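Local atomic coordinates of dTDP-4-amino-4,6-dideoxyglucose formyltransferase (Mycobacterium tuberculosis CAS/NITR204, PDB entry 5VYQ), a protein that probably transfers a formyl group from a reduced-folate donor to the amino sugar of dTDP-4-amino-4,6-dideoxyglucose. Residues A[115-119]-A[154-159]; A[145-149]-A[161-165]; A[203-207]-A[229-234]. All coordinates share one frame; numbering follows the deposited sequence.

In the fold
Contacts 1 and 2 adjoin, their centres about 10 Å apart, and both use helix 155-179 within the formyl transferase region. Contact 1 is buried, its polar groups holding the nucleotide-sugar beside side-chain packing. Contact 2, partly buried, is mainly apolar packing of that helix against strand 141-147, closed by an arginine. They touch, Ile149 meeting Ser118 and Ile119. Contact 3 lies about 17 Å from contact 1 and about 27 Å from contact 2, centre to centre, in the C-terminal dimerization region. There backbone pairing and arginine-tryptophan packing dominate, and the second subunit joins by salt bridge and packing. Contacts 1 and 3 share a ligand, gripping the deoxyribose and pyrophosphate in one and the thymine in the other.

Contact 1 of 3, residues A[115-119]-A[154-159]; sequences QVFSI and SSGSVY. With 0FX (dTDP-4-amino-4,6-dideoxyglucose), chain D.
Gln115 and Ser155 meet in the wall of the dTDP-4-amino-4,6-dideoxyglucose pocket, where helix 114-121 lies across the first turn of helix 155-179. The Gln115 amide spends both N-H groups here. One runs from NE2 to Ser155 OG at 2.8 Å, nearly straight (173°) and in the amide plane; the other goes from NE2 to the deoxyribose hydroxyl O3 of the nucleotide at 2.9 Å, just as straight. Two bonds thus fix the rotation of the amide. The chain reaches this place because CG lies between the backbone N and the carbonyl carbon (chi1 72°) and the chain turns again at chi2. Ser155 OG has a further partner in His225 ND1, connecting the glutamine to the histidine.

Carbon atoms of helix 115-119 pack round this bond. Gln115 CB rests on Val158 CG1 (3.7 Å), Val116 CG2 sits beside Ser155 OG, and Ile119 pushes its CD1 against the peptide joining Ser154 to Ser155, 3.5 Å from Ser155 N. Tyr159 extends from the same helical turn toward the nucleotide. Its ring, tilted 49° to the Gln115 amide, has the deoxyribose C4 over the centre of one face, while OH donates to the pyrophosphate oxygen O4P at 2.6 Å. Asn30 makes a weak bond to that hydroxyl.

The start of the helix is closed by Ser154 and Ser157: Ser154 N donates to Ser157 OG at 2.9 Å, and the return bond from Ser157 N to Ser154 OG, 3.3 Å, is weak. Ser157 OG is also bonded to Asp153. The arrangement is a capping box at a helix N-terminus, whose first turn supplies Ser155 and Tyr159 to the nucleotide-sugar pocket of this formyltransferase.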
# COMPACT_ATOMS: atom_id res chain seq x y z
N GLN A 115 17.69 3.36 -7.65
CA GLN A 115 16.95 2.11 -7.34
C GLN A 115 15.51 2.21 -7.86
O GLN A 115 14.92 1.19 -8.17
CB GLN A 115 16.92 1.78 -5.84
CG GLN A 115 16.04 2.64 -4.91
CD GLN A 115 16.60 4.00 -4.62
OE1 GLN A 115 17.78 4.29 -4.93
NE2 GLN A 115 15.75 4.87 -4.10
N VAL A 116 14.94 3.42 -7.93
CA VAL A 116 13.59 3.58 -8.49
C VAL A 116 13.58 3.04 -9.91
O VAL A 116 12.77 2.21 -10.29
CB VAL A 116 13.10 5.04 -8.45
CG1 VAL A 116 11.79 5.15 -9.17
CG2 VAL A 116 13.03 5.56 -7.02
N PHE A 117 14.56 3.46 -10.68
CA PHE A 117 14.64 3.13 -12.07
C PHE A 117 15.07 1.67 -12.24
O PHE A 117 14.56 0.94 -13.14
CB PHE A 117 15.55 4.14 -12.80
CG PHE A 117 14.97 5.51 -12.86
CD1 PHE A 117 14.08 5.84 -13.88
CD2 PHE A 117 15.26 6.46 -11.88
CE1 PHE A 117 13.54 7.09 -13.98
CE2 PHE A 117 14.69 7.71 -11.98
CZ PHE A 117 13.82 8.02 -13.00
N SER A 118 15.95 1.18 -11.37
CA SER A 118 16.36 -0.22 -11.49
C SER A 118 15.29 -1.24 -11.10
O SER A 118 15.23 -2.35 -11.65
CB SER A 118 17.61 -0.49 -10.66
OG SER A 118 18.74 0.05 -11.33
N ILE A 119 14.44 -0.88 -10.15
CA ILE A 119 13.31 -1.77 -9.85
C ILE A 119 12.48 -1.99 -11.10
O ILE A 119 11.95 -3.08 -11.32
CB ILE A 119 12.46 -1.19 -8.70
CG1 ILE A 119 13.25 -1.40 -7.40
CG2 ILE A 119 11.09 -1.86 -8.56
CD1 ILE A 119 12.80 -0.60 -6.22
N SER A 154 10.79 -2.43 -2.20
CA SER A 154 10.39 -1.12 -2.69
C SER A 154 11.61 -0.24 -2.79
O SER A 154 12.71 -0.63 -2.33
CB SER A 154 9.39 -0.55 -1.68
OG SER A 154 9.97 -0.54 -0.40
N SER A 155 11.43 0.95 -3.34
CA SER A 155 12.50 1.94 -3.28
C SER A 155 13.04 2.11 -1.84
O SER A 155 14.25 2.12 -1.58
CB SER A 155 12.07 3.26 -3.87
OG SER A 155 13.03 4.26 -3.57
N GLY A 156 12.14 2.21 -0.87
CA GLY A 156 12.55 2.48 0.51
C GLY A 156 13.37 1.34 1.10
O GLY A 156 14.37 1.56 1.75
N SER A 157 12.97 0.10 0.86
CA SER A 157 13.67 -1.02 1.44
C SER A 157 15.04 -1.21 0.77
O SER A 157 16.02 -1.53 1.45
CB SER A 157 12.86 -2.30 1.44
OG SER A 157 12.55 -2.78 0.14
N VAL A 158 15.12 -1.01 -0.54
CA VAL A 158 16.42 -1.11 -1.23
C VAL A 158 17.36 0.01 -0.75
O VAL A 158 18.53 -0.22 -0.44
CB VAL A 158 16.29 -1.07 -2.74
CG1 VAL A 158 17.67 -0.96 -3.41
CG2 VAL A 158 15.49 -2.27 -3.23
N TYR A 159 16.83 1.22 -0.64
CA TYR A 159 17.63 2.38 -0.26
C TYR A 159 18.26 2.19 1.12
O TYR A 159 19.42 2.52 1.32
CB TYR A 159 16.74 3.62 -0.26
CG TYR A 159 17.53 4.90 -0.14
CD1 TYR A 159 18.30 5.39 -1.16
CD2 TYR A 159 17.55 5.57 1.07
CE1 TYR A 159 19.03 6.57 -1.01
CE2 TYR A 159 18.29 6.72 1.25
CZ TYR A 159 19.03 7.21 0.20
OH TYR A 159 19.73 8.37 0.35
O4P 0FX D . 20.16 9.56 -1.95
P2 0FX D . 20.23 11.00 -2.33
O3P 0FX D . 21.02 11.90 -1.40
O1G 0FX D . 20.74 10.92 -3.86
C1G 0FX D . 20.46 11.93 -4.81
C2G 0FX D . 20.60 11.28 -6.19
O2G 0FX D . 19.70 10.16 -6.21
C3G 0FX D . 22.04 10.75 -6.36
O3G 0FX D . 22.18 9.95 -7.57
C4G 0FX D . 23.01 11.91 -6.23
N4A 0FX D . 24.37 11.33 -6.33
C5G 0FX D . 22.78 12.60 -4.88
C6G 0FX D . 23.53 13.93 -4.89
O5G 0FX D . 21.41 12.99 -4.65
OPP 0FX D . 18.76 11.63 -2.54
P 0FX D . 17.64 12.04 -1.46
O1P 0FX D . 17.00 13.27 -1.99
O2P 0FX D . 18.24 11.97 -0.08
O5 0FX D . 16.57 10.85 -1.54
C5 0FX D . 16.84 9.57 -1.01
C4 0FX D . 15.80 8.60 -1.53
O4 0FX D . 14.53 8.99 -1.00
C3 0FX D . 15.56 8.56 -3.03
O3 0FX D . 16.48 7.67 -3.67
C2 0FX D . 14.14 8.06 -3.21
C1 0FX D . 13.52 8.68 -1.97
N11 0FX D . 12.80 9.91 -2.28
C61 0FX D . 13.25 11.16 -2.00
C51 0FX D . 12.49 12.27 -2.29
C5A 0FX D . 13.05 13.64 -2.00
C21 0FX D . 11.48 9.81 -2.72
O21 0FX D . 11.00 8.61 -2.94
N31 0FX D . 10.72 10.87 -3.02
C41 0FX D . 11.20 12.10 -2.75
O41 0FX D . 10.41 13.15 -3.03

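Contact 2 of 3, residues A[145-149]-A[161-165]; sequences RECAI and RLMDI
Strand 145-147 and helical segment 161-165 run almost antiparallel, their directions 160° apart and their axes 9.3 Å apart, the CA of Cys147 nearest that of Leu162 and that of Arg145 nearest that of Ile165. Cys147 centres the packing. Its CB sits between two helix side chains, 3.6 Å from Leu162 CD2 and 3.7 Å from Ile165 CD1. With SG trans to the backbone N (chi1 -177°), the sulfur stays against the same two methyls and also comes to 3.9 Å from Arg161 CB. Ile165 offers both branches of its side chain to the strand: CD1 reaches Cys147 and the carbonyl of Glu146, while CG2 meets the aliphatic part of Arg145, 4.0 Å from its CB, crossing it at a slant. The charged end of Arg145 continues along the helix to a salt bridge with Glu172.

At the other end Arg161 folds back, bent at chi3, and NH1 donates to Ala148 O over 2.7 Å. The acceptor lies in the guanidinium plane, yet the bond is bent, 139° at the hydrogen, and the donor stands somewhat off the carbonyl plane. A salt bridge from NH1 to Asp153 also ties the backbone at Ala148 to the approach of the helix.

Helix 155-179, next in the chain after strand 141-147, packs antiparallel on a face of the mixed sheet, as in layered alpha/beta domains. In that sheet 141-147 is outermost within this chain and pairs with 125-131, whose Val127 touches Ile165. Beyond it Ile149 leans on Ser118 and Ile119 of helix 114-121, and Leu162 reaches its Gln115.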
# COMPACT_ATOMS: atom_id res chain seq x y z
N ARG A 145 29.81 -1.88 -5.44
CA ARG A 145 29.18 -3.06 -4.88
C ARG A 145 27.71 -3.10 -5.25
O ARG A 145 26.99 -2.11 -5.09
CB ARG A 145 29.34 -3.15 -3.37
CG ARG A 145 28.81 -4.43 -2.73
CD ARG A 145 29.38 -4.62 -1.32
NE ARG A 145 30.84 -4.67 -1.44
CZ ARG A 145 31.70 -4.36 -0.47
NH1 ARG A 145 31.27 -3.98 0.72
NH2 ARG A 145 32.99 -4.42 -0.71
N GLU A 146 27.29 -4.27 -5.70
CA GLU A 146 25.89 -4.51 -6.03
C GLU A 146 25.01 -4.74 -4.80
O GLU A 146 25.43 -5.29 -3.79
CB GLU A 146 25.80 -5.67 -7.06
CG GLU A 146 24.38 -5.89 -7.61
CD GLU A 146 24.23 -6.99 -8.64
OE1 GLU A 146 25.26 -7.58 -9.05
OE2 GLU A 146 23.04 -7.22 -8.98
N CYS A 147 23.76 -4.30 -4.91
CA CYS A 147 22.70 -4.60 -3.93
C CYS A 147 21.64 -5.39 -4.68
O CYS A 147 21.09 -4.93 -5.67
CB CYS A 147 22.07 -3.29 -3.49
SG CYS A 147 20.80 -3.42 -2.24
N ALA A 148 21.30 -6.56 -4.16
CA ALA A 148 20.27 -7.34 -4.85
C ALA A 148 18.89 -6.69 -4.58
O ALA A 148 18.67 -6.00 -3.57
CB ALA A 148 20.34 -8.79 -4.38
N ILE A 149 17.98 -6.87 -5.54
CA ILE A 149 16.60 -6.35 -5.41
C ILE A 149 15.71 -7.59 -5.40
O ILE A 149 15.68 -8.32 -6.38
CB ILE A 149 16.23 -5.49 -6.62
CG1 ILE A 149 17.17 -4.27 -6.71
CG2 ILE A 149 14.76 -5.08 -6.57
CD1 ILE A 149 16.88 -3.40 -7.92
N ARG A 161 19.19 -0.58 2.46
CA ARG A 161 20.35 -1.45 2.26
C ARG A 161 21.48 -0.72 1.52
O ARG A 161 22.66 -0.91 1.84
CB ARG A 161 19.96 -2.75 1.54
CG ARG A 161 18.97 -3.63 2.34
CD ARG A 161 18.91 -5.11 1.98
NE ARG A 161 18.68 -5.33 0.56
CZ ARG A 161 17.48 -5.29 -0.00
NH1 ARG A 161 17.38 -5.46 -1.30
NH2 ARG A 161 16.38 -5.05 0.73
N LEU A 162 21.15 0.13 0.56
CA LEU A 162 22.16 0.97 -0.08
C LEU A 162 22.95 1.83 0.89
O LEU A 162 24.18 1.95 0.76
CB LEU A 162 21.60 1.85 -1.21
CG LEU A 162 21.00 1.09 -2.37
CD1 LEU A 162 20.40 2.09 -3.35
CD2 LEU A 162 22.02 0.29 -3.11
N MET A 163 22.29 2.36 1.91
CA MET A 163 23.00 3.19 2.88
C MET A 163 23.93 2.29 3.72
O MET A 163 25.03 2.74 4.10
CB MET A 163 22.04 3.94 3.76
CG MET A 163 21.15 4.95 3.04
SD MET A 163 22.04 6.23 2.17
CE MET A 163 22.35 5.45 0.60
N ASP A 164 23.55 1.06 4.04
CA ASP A 164 24.44 0.14 4.76
C ASP A 164 25.64 -0.21 3.88
O ASP A 164 26.76 -0.23 4.36
CB ASP A 164 23.74 -1.17 5.15
CG ASP A 164 22.69 -0.99 6.24
OD1 ASP A 164 22.78 -0.05 7.02
OD2 ASP A 164 21.75 -1.80 6.30
N ILE A 165 25.41 -0.45 2.60
CA ILE A 165 26.49 -0.75 1.65
C ILE A 165 27.43 0.42 1.50
O ILE A 165 28.65 0.26 1.40
CB ILE A 165 25.95 -1.25 0.30
CG1 ILE A 165 25.25 -2.59 0.52
CG2 ILE A 165 27.05 -1.25 -0.73
CD1 ILE A 165 24.46 -3.08 -0.69

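Contact 3 of 3, residues A[203-207]-A[229-234]; sequences RRLDL and RNAWFV. With EP1 (3-[4-(2-hydroxyethyl)piperazin-1-yl]propane-1-sulfonic acid), chain J; 0FX (dTDP-4-amino-4,6-dideoxyglucose), chain D.
Trp232 presents one face of its indole to Arg204 and its NE1 to Arg203, and these two arginines meet it quite differently. Arg204 lays its methylene chain over the six-membered ring, a CH-pi contact with CG 3.7 Å from the ring centroid and 17° off the normal, while its guanidinium, turned 73° from the indole plane, leads away from the contact. Arg203 comes with its CB, 3.8 Å from Trp232 NE1, and turns a face of its guanidinium toward that atom. The Trp232 CB points away from the loop; a chi1 of 57° brings the ring back toward both arginines.

Backbone carbonyls fix the Arg203 guanidinium: Asn230 O, near its plane, accepts from NE at 2.8 Å on a lone pair, and Arg229 O takes a weak bond from NH2. Glu200 pairs with NH1. Opposite Arg204 the backbones bridge once, in the parallel pattern, Trp232 N bonding to Arg203 O (3.0 Å) and Leu205 N to Trp232 O (2.8 Å). A water then joins Leu205 O to Val234 N. Further on, Leu207 CD2 lies obliquely against the Phe233 side chain, 3.8 Å from CB.

The Asn230 amide takes the thymine of the nucleotide-sugar with two bonds, OD1 receiving N31 at 2.8 Å and ND2 giving to O21 at 2.9 Å. The Arg229 backbone N binds a sulfonate oxygen of the bound buffer molecule, and the Arg229 guanidinium forms a salt bridge with Glu248 of the second subunit, whose Leu217 packs on Leu207 and Phe233. Strand 231-234 thus lies between the loop following helix 196-203 and strand 240-249, which pairs with Ala231 and Phe233 and sends Lys240 into a cation-pi contact with Trp232.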
# COMPACT_ATOMS: atom_id res chain seq x y z
N ARG A 203 6.26 9.36 -11.82
CA ARG A 203 5.33 9.51 -10.70
C ARG A 203 3.87 9.38 -11.11
O ARG A 203 3.04 8.86 -10.36
CB ARG A 203 5.49 10.89 -10.03
CG ARG A 203 6.69 11.04 -9.10
CD ARG A 203 6.76 12.43 -8.54
NE ARG A 203 5.74 12.60 -7.53
CZ ARG A 203 5.43 13.74 -6.98
NH1 ARG A 203 6.06 14.87 -7.33
NH2 ARG A 203 4.51 13.73 -6.02
N ARG A 204 3.54 9.90 -12.26
CA ARG A 204 2.15 10.04 -12.67
C ARG A 204 1.73 8.75 -13.35
O ARG A 204 2.37 8.31 -14.30
CB ARG A 204 2.00 11.22 -13.63
CG ARG A 204 0.56 11.43 -14.05
CD ARG A 204 0.55 12.49 -15.15
NE ARG A 204 1.02 11.76 -16.32
CZ ARG A 204 0.26 11.07 -17.18
NH1 ARG A 204 -1.07 11.05 -17.12
NH2 ARG A 204 0.86 10.42 -18.18
N LEU A 205 0.70 8.12 -12.80
CA LEU A 205 0.18 6.86 -13.31
C LEU A 205 -0.96 7.16 -14.27
O LEU A 205 -1.93 7.81 -13.89
CB LEU A 205 -0.37 6.01 -12.19
CG LEU A 205 0.57 5.79 -10.99
CD1 LEU A 205 -0.12 4.94 -9.96
CD2 LEU A 205 1.86 5.14 -11.51
N ASP A 206 -0.86 6.62 -15.48
CA ASP A 206 -1.95 6.69 -16.46
C ASP A 206 -2.83 5.45 -16.28
O ASP A 206 -2.39 4.33 -16.52
CB ASP A 206 -1.35 6.69 -17.87
CG ASP A 206 -2.40 6.85 -18.98
OD1 ASP A 206 -3.60 6.68 -18.72
OD2 ASP A 206 -1.96 7.14 -20.12
N LEU A 207 -4.08 5.67 -15.89
CA LEU A 207 -5.01 4.58 -15.62
C LEU A 207 -5.30 3.76 -16.83
O LEU A 207 -5.66 2.60 -16.69
CB LEU A 207 -6.32 5.10 -15.03
CG LEU A 207 -6.27 5.80 -13.69
CD1 LEU A 207 -7.65 6.22 -13.25
CD2 LEU A 207 -5.50 5.04 -12.63
N ARG A 229 4.70 10.64 -0.75
CA ARG A 229 3.58 10.59 -1.67
C ARG A 229 4.10 10.79 -3.10
O ARG A 229 3.89 11.82 -3.72
CB ARG A 229 2.60 11.71 -1.32
CG ARG A 229 1.83 11.43 -0.07
CD ARG A 229 1.05 12.68 0.32
NE ARG A 229 0.40 12.43 1.59
CZ ARG A 229 0.44 13.24 2.65
NH1 ARG A 229 1.11 14.39 2.62
NH2 ARG A 229 -0.22 12.90 3.75
N ASN A 230 4.74 9.76 -3.65
CA ASN A 230 5.32 9.84 -4.96
C ASN A 230 4.34 9.54 -6.10
O ASN A 230 4.19 10.34 -7.00
CB ASN A 230 6.49 8.84 -5.10
CG ASN A 230 7.70 9.15 -4.23
OD1 ASN A 230 8.13 10.32 -4.07
ND2 ASN A 230 8.29 8.12 -3.70
N ALA A 231 3.76 8.33 -6.13
CA ALA A 231 2.88 7.95 -7.23
C ALA A 231 1.49 8.59 -7.06
O ALA A 231 0.99 8.69 -5.92
CB ALA A 231 2.71 6.45 -7.19
N TRP A 232 0.94 9.02 -8.19
CA TRP A 232 -0.41 9.59 -8.17
C TRP A 232 -1.09 9.32 -9.48
O TRP A 232 -0.47 9.15 -10.52
CB TRP A 232 -0.33 11.10 -7.91
CG TRP A 232 0.49 11.90 -8.88
CD1 TRP A 232 1.85 12.06 -8.88
CD2 TRP A 232 0.02 12.67 -10.00
NE1 TRP A 232 2.26 12.85 -9.92
CE2 TRP A 232 1.15 13.27 -10.61
CE3 TRP A 232 -1.23 12.94 -10.53
CZ2 TRP A 232 1.05 14.13 -11.71
CZ3 TRP A 232 -1.33 13.77 -11.62
CH2 TRP A 232 -0.19 14.35 -12.22
N PHE A 233 -2.40 9.30 -9.43
CA PHE A 233 -3.22 9.31 -10.64
C PHE A 233 -4.27 10.40 -10.46
O PHE A 233 -4.45 10.89 -9.35
CB PHE A 233 -3.86 7.95 -10.89
CG PHE A 233 -4.80 7.48 -9.81
CD1 PHE A 233 -4.34 6.66 -8.77
CD2 PHE A 233 -6.15 7.72 -9.87
CE1 PHE A 233 -5.19 6.17 -7.79
CE2 PHE A 233 -7.02 7.26 -8.90
CZ PHE A 233 -6.54 6.48 -7.84
N VAL A 234 -4.94 10.75 -11.55
CA VAL A 234 -6.11 11.61 -11.50
C VAL A 234 -7.30 10.76 -11.91
O VAL A 234 -7.24 10.03 -12.88
CB VAL A 234 -5.90 12.86 -12.40
CG1 VAL A 234 -7.16 13.71 -12.42
CG2 VAL A 234 -4.79 13.68 -11.75
O2S EP1 J . 4.00 13.37 1.53
S EP1 J . 5.24 13.99 1.16
O3S EP1 J . 5.81 13.24 0.05
O1S EP1 J . 4.97 15.51 0.62
C11 EP1 J . 6.27 14.22 2.47
C10 EP1 J . 6.66 12.95 3.21
C9 EP1 J . 7.73 13.22 4.26
N1 EP1 J . 8.28 11.93 4.74
C2 EP1 J . 9.34 11.44 3.84
C3 EP1 J . 9.98 10.16 4.36
N4 EP1 J . 10.62 10.41 5.67
C5 EP1 J . 9.60 10.86 6.62
C6 EP1 J . 8.82 12.08 6.12
C7 EP1 J . 11.27 9.17 6.16
C8 EP1 J . 12.62 8.94 5.46
O8 EP1 J . 12.57 8.18 4.24
O4P 0FX D . 20.16 9.56 -1.95
P2 0FX D . 20.23 11.00 -2.33
O3P 0FX D . 21.02 11.90 -1.40
O1G 0FX D . 20.74 10.92 -3.86
C1G 0FX D . 20.46 11.93 -4.81
C2G 0FX D . 20.60 11.28 -6.19
O2G 0FX D . 19.70 10.16 -6.21
C3G 0FX D . 22.04 10.75 -6.36
O3G 0FX D . 22.18 9.95 -7.57
C4G 0FX D . 23.01 11.91 -6.23
N4A 0FX D . 24.37 11.33 -6.33
C5G 0FX D . 22.78 12.60 -4.88
C6G 0FX D . 23.53 13.93 -4.89
O5G 0FX D . 21.41 12.99 -4.65
OPP 0FX D . 18.76 11.63 -2.54
P 0FX D . 17.64 12.04 -1.46
O1P 0FX D . 17.00 13.27 -1.99
O2P 0FX D . 18.24 11.97 -0.08
O5 0FX D . 16.57 10.85 -1.54
C5 0FX D . 16.84 9.57 -1.01
C4 0FX D . 15.80 8.60 -1.53
O4 0FX D . 14.53 8.99 -1.00
C3 0FX D . 15.56 8.56 -3.03
O3 0FX D . 16.48 7.67 -3.67
C2 0FX D . 14.14 8.06 -3.21
C1 0FX D . 13.52 8.68 -1.97
N11 0FX D . 12.80 9.91 -2.28
C61 0FX D . 13.25 11.16 -2.00
C51 0FX D . 12.49 12.27 -2.29
C5A 0FX D . 13.05 13.64 -2.00
C21 0FX D . 11.48 9.81 -2.72
O21 0FX D . 11.00 8.61 -2.94
N31 0FX D . 10.72 10.87 -3.02
C41 0FX D . 11.20 12.10 -2.75
O41 0FX D . 10.41 13.15 -3.03
O HOH W 1 -3.74 9.71 -14.05